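Local atomic coordinates of succinylglutamate desuccinylase/aspartoacylase (Shewanella frigidimarina, PDB entry 3LWU), a protein that binds zinc and probably acts as a hydrolase on ester bonds. Residues 127-132 with 148-153. Numbering follows the deposited sequence. Where two conformers were deposited one is given.
Sequences HNVDIQ and CAYRSM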
ATOM      1  N   HIS A 127      25.523  -6.144  19.860  1.00 33.74           N
ATOM      2  CA  HIS A 127      25.779  -6.919  21.081  1.00 33.99           C
ATOM      3  C   HIS A 127      26.140  -6.087  22.320  1.00 34.67           C
ATOM      4  O   HIS A 127      25.988  -6.584  23.436  1.00 34.80           O
ATOM      5  CB  HIS A 127      26.870  -7.963  20.831  1.00 34.27           C
ATOM      6  CG  HIS A 127      26.493  -9.009  19.826  1.00 33.04           C
ATOM      7  ND1 HIS A 127      26.041 -10.262  20.184  1.00 32.78           N
ATOM      8  CD2 HIS A 127      26.508  -8.990  18.472  1.00 30.81           C
ATOM      9  CE1 HIS A 127      25.806 -10.974  19.094  1.00 30.35           C
ATOM     10  NE2 HIS A 127      26.074 -10.224  18.043  1.00 30.43           N
ATOM     11  N   ASN A 128      26.611  -4.849  22.136  1.00 35.11           N
ATOM     12  CA  ASN A 128      27.066  -4.000  23.272  1.00 35.60           C
ATOM     13  C   ASN A 128      27.984  -4.778  24.226  1.00 35.43           C
ATOM     14  O   ASN A 128      27.742  -4.841  25.423  1.00 35.01           O
ATOM     15  CB  ASN A 128      25.869  -3.409  24.056  1.00 35.77           C
ATOM     16  N   VAL A 129      29.011  -5.414  23.664  1.00 35.52           N
ATOM     17  CA  VAL A 129      29.910  -6.280  24.438  1.00 35.00           C
ATOM     18  C   VAL A 129      30.678  -5.438  25.446  1.00 34.68           C
ATOM     19  O   VAL A 129      31.242  -4.418  25.072  1.00 34.45           O
ATOM     20  CB  VAL A 129      30.960  -6.983  23.526  1.00 34.76           C
ATOM     21  CG1 VAL A 129      31.918  -7.845  24.368  1.00 34.59           C
ATOM     22  CG2 VAL A 129      30.281  -7.812  22.406  1.00 35.84           C
ATOM     23  N   ASP A 130      30.717  -5.851  26.710  1.00 34.55           N
ATOM     24  CA  ASP A 130      31.597  -5.194  27.661  1.00 34.34           C
ATOM     25  C   ASP A 130      32.993  -5.713  27.349  1.00 33.84           C
ATOM     26  O   ASP A 130      33.396  -6.807  27.780  1.00 33.27           O
ATOM     27  CB  ASP A 130      31.193  -5.484  29.092  1.00 34.89           C
ATOM     28  CG  ASP A 130      32.163  -4.899  30.113  1.00 35.73           C
ATOM     29  OD1 ASP A 130      33.231  -4.318  29.766  1.00 35.31           O
ATOM     30  OD2 ASP A 130      31.835  -5.036  31.295  1.00 39.89           O
ATOM     31  N   ILE A 131      33.721  -4.914  26.580  1.00 33.42           N
ATOM     32  CA  ILE A 131      34.897  -5.417  25.893  1.00 33.49           C
ATOM     33  C   ILE A 131      36.073  -5.548  26.836  1.00 32.87           C
ATOM     34  O   ILE A 131      36.806  -6.512  26.735  1.00 32.33           O
ATOM     35  CB  ILE A 131      35.270  -4.565  24.641  1.00 33.64           C
ATOM     36  CG1 ILE A 131      36.410  -5.245  23.874  1.00 34.29           C
ATOM     37  CG2 ILE A 131      35.653  -3.126  25.038  1.00 34.69           C
ATOM     38  CD1 ILE A 131      36.101  -6.693  23.468  1.00 35.42           C
ATOM     39  N   GLN A 132      36.218  -4.597  27.760  1.00 32.67           N
ATOM     40  CA  GLN A 132      37.280  -4.642  28.781  1.00 33.04           C
ATOM     41  C   GLN A 132      37.145  -5.922  29.611  1.00 32.31           C
ATOM     42  O   GLN A 132      38.121  -6.609  29.880  1.00 31.94           O
ATOM     43  CB  GLN A 132      37.225  -3.433  29.744  1.00 33.43           C
ATOM     44  CG  GLN A 132      36.964  -2.036  29.125  1.00 35.72           C
ATOM     45  CD  GLN A 132      36.537  -0.992  30.181  1.00 38.81           C
ATOM     46  OE1 GLN A 132      35.338  -0.716  30.363  1.00 40.56           O
ATOM     47  NE2 GLN A 132      37.517  -0.424  30.889  1.00 38.77           N
ATOM     48  N   CYS A 148      37.940 -17.857  18.344  1.00 20.09           N
ATOM     49  CA  CYS A 148      36.925 -18.914  18.434  0.70 21.16           C
ATOM     50  C   CYS A 148      35.951 -18.684  19.585  1.00 21.03           C
ATOM     51  O   CYS A 148      34.732 -18.810  19.408  1.00 20.88           O
ATOM     52  CB  CYS A 148      37.574 -20.281  18.594  0.70 21.80           C
ATOM     53  SG  CYS A 148      36.388 -21.614  18.822  0.70 24.61           S
ATOM     54  N   ALA A 149      36.461 -18.337  20.772  1.00 20.55           N
ATOM     55  CA  ALA A 149      35.561 -18.041  21.907  1.00 20.49           C
ATOM     56  C   ALA A 149      34.628 -16.868  21.607  1.00 20.76           C
ATOM     57  O   ALA A 149      33.421 -16.915  21.868  1.00 20.63           O
ATOM     58  CB  ALA A 149      36.340 -17.757  23.165  1.00 20.43           C
ATOM     59  N   TYR A 150      35.200 -15.816  21.040  1.00 21.06           N
ATOM     60  CA  TYR A 150      34.460 -14.614  20.711  1.00 21.29           C
ATOM     61  C   TYR A 150      33.356 -14.890  19.710  1.00 21.30           C
ATOM     62  O   TYR A 150      32.296 -14.334  19.840  1.00 22.09           O
ATOM     63  CB  TYR A 150      35.395 -13.546  20.149  1.00 21.40           C
ATOM     64  CG  TYR A 150      34.891 -12.124  20.234  1.00 20.41           C
ATOM     65  CD1 TYR A 150      34.784 -11.486  21.459  1.00 21.03           C
ATOM     66  CD2 TYR A 150      34.599 -11.393  19.094  1.00 19.13           C
ATOM     67  CE1 TYR A 150      34.338 -10.162  21.561  1.00 20.59           C
ATOM     68  CE2 TYR A 150      34.155 -10.058  19.182  1.00 19.68           C
ATOM     69  CZ  TYR A 150      34.028  -9.464  20.420  1.00 19.52           C
ATOM     70  OH  TYR A 150      33.632  -8.170  20.541  1.00 17.08           O
ATOM     71  N   ARG A 151      33.613 -15.729  18.719  1.00 21.97           N
ATOM     72  CA  ARG A 151      32.607 -16.097  17.729  1.00 23.12           C
ATOM     73  C   ARG A 151      31.479 -16.906  18.364  1.00 23.18           C
ATOM     74  O   ARG A 151      30.300 -16.658  18.059  1.00 22.65           O
ATOM     75  CB  ARG A 151      33.227 -16.864  16.540  1.00 23.83           C
ATOM     76  CG  ARG A 151      32.244 -17.538  15.611  1.00 25.11           C
ATOM     77  CD  ARG A 151      32.943 -18.084  14.349  1.00 29.65           C
ATOM     78  NE  ARG A 151      33.324 -17.002  13.419  1.00 33.54           N
ATOM     79  CZ  ARG A 151      34.563 -16.512  13.265  1.00 35.85           C
ATOM     80  NH1 ARG A 151      35.580 -17.004  13.955  1.00 34.49           N
ATOM     81  NH2 ARG A 151      34.791 -15.517  12.403  1.00 38.03           N
ATOM     82  N   SER A 152      31.819 -17.868  19.223  1.00 23.09           N
ATOM     83  CA  SER A 152      30.773 -18.620  19.950  1.00 23.79           C
ATOM     84  C   SER A 152      29.845 -17.706  20.723  1.00 23.35           C
ATOM     85  O   SER A 152      28.647 -17.963  20.767  1.00 23.50           O
ATOM     86  CB  SER A 152      31.345 -19.600  20.951  1.00 23.63           C
ATOM     87  OG  SER A 152      32.274 -20.424  20.298  1.00 27.28           O
HETATM   88  N   MSE A 153      30.409 -16.670  21.341  1.00 23.22           N
HETATM   89  CA  MSE A 153      29.628 -15.735  22.134  1.00 23.19           C
HETATM   90  C   MSE A 153      28.708 -14.929  21.242  1.00 22.89           C
HETATM   91  O   MSE A 153      27.534 -14.757  21.582  1.00 22.83           O
HETATM   92  CB  MSE A 153      30.516 -14.793  22.947  1.00 23.52           C
HETATM   93  CG  MSE A 153      29.720 -13.745  23.726  1.00 24.48           C
HETATM   94 SE   MSE A 153      29.497 -12.079  22.783  0.75 27.37          SE
HETATM   95  CE  MSE A 153      31.403 -11.567  22.652  1.00 27.74           C
TER
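Val129 and Ile131 meet Tyr150 and Met153 where an irregular loop, straightening at Val129 and Asp130 before the first residues of helix 131-138, passes beside the middle of helix 143-160; no hydrogen bond links 127-132 to 148-153, and side chains alone bridge the gap. Val129 is central. Its CG2 touches two partners, lying 3.9 Å from Tyr150 OH, while the selenomethionine Met153 brings its terminal methyl CE to 3.9 Å from the same Val129 CG2, tip to tip. The Met153 chain leaves the helix with CG anti to the backbone N (chi1 177°) and then bends at chi2 and chi3, which carries CE round to the two valine methyls. Ile131 crosses Tyr150 at about a right angle, its CD1 lying 4.3 Å from Tyr150 CE1 and oblique to the ring. Val129 CG1 also approaches obliquely, 4.4 Å from Tyr150 CE1. His127 adds a looser Met-aromatic approach: the selenium of Met153 lies 5.4 Å from the centroid of the His127 ring, oblique to it. Although the phenol end of Tyr150 lies against aliphatic groups here, its hydroxyl is satisfied by a hydrogen bond with Pro237 O. Trp134 and Trp238 each meet the tyrosine ring edge-to-face, and Leu241 of helix 230-247 touches both Ile131 and Tyr150. Asp130, at the N-cap, turns its OD1 to a backbone N just beyond Gln132 and caps the start of helix 131-138. Apolar side chains thus join the loop leading into helix 131-138 to the flank of helix 143-160, at the periphery of the zinc-binding catalytic domain, away from the metal ligands His63, Glu66 and His192.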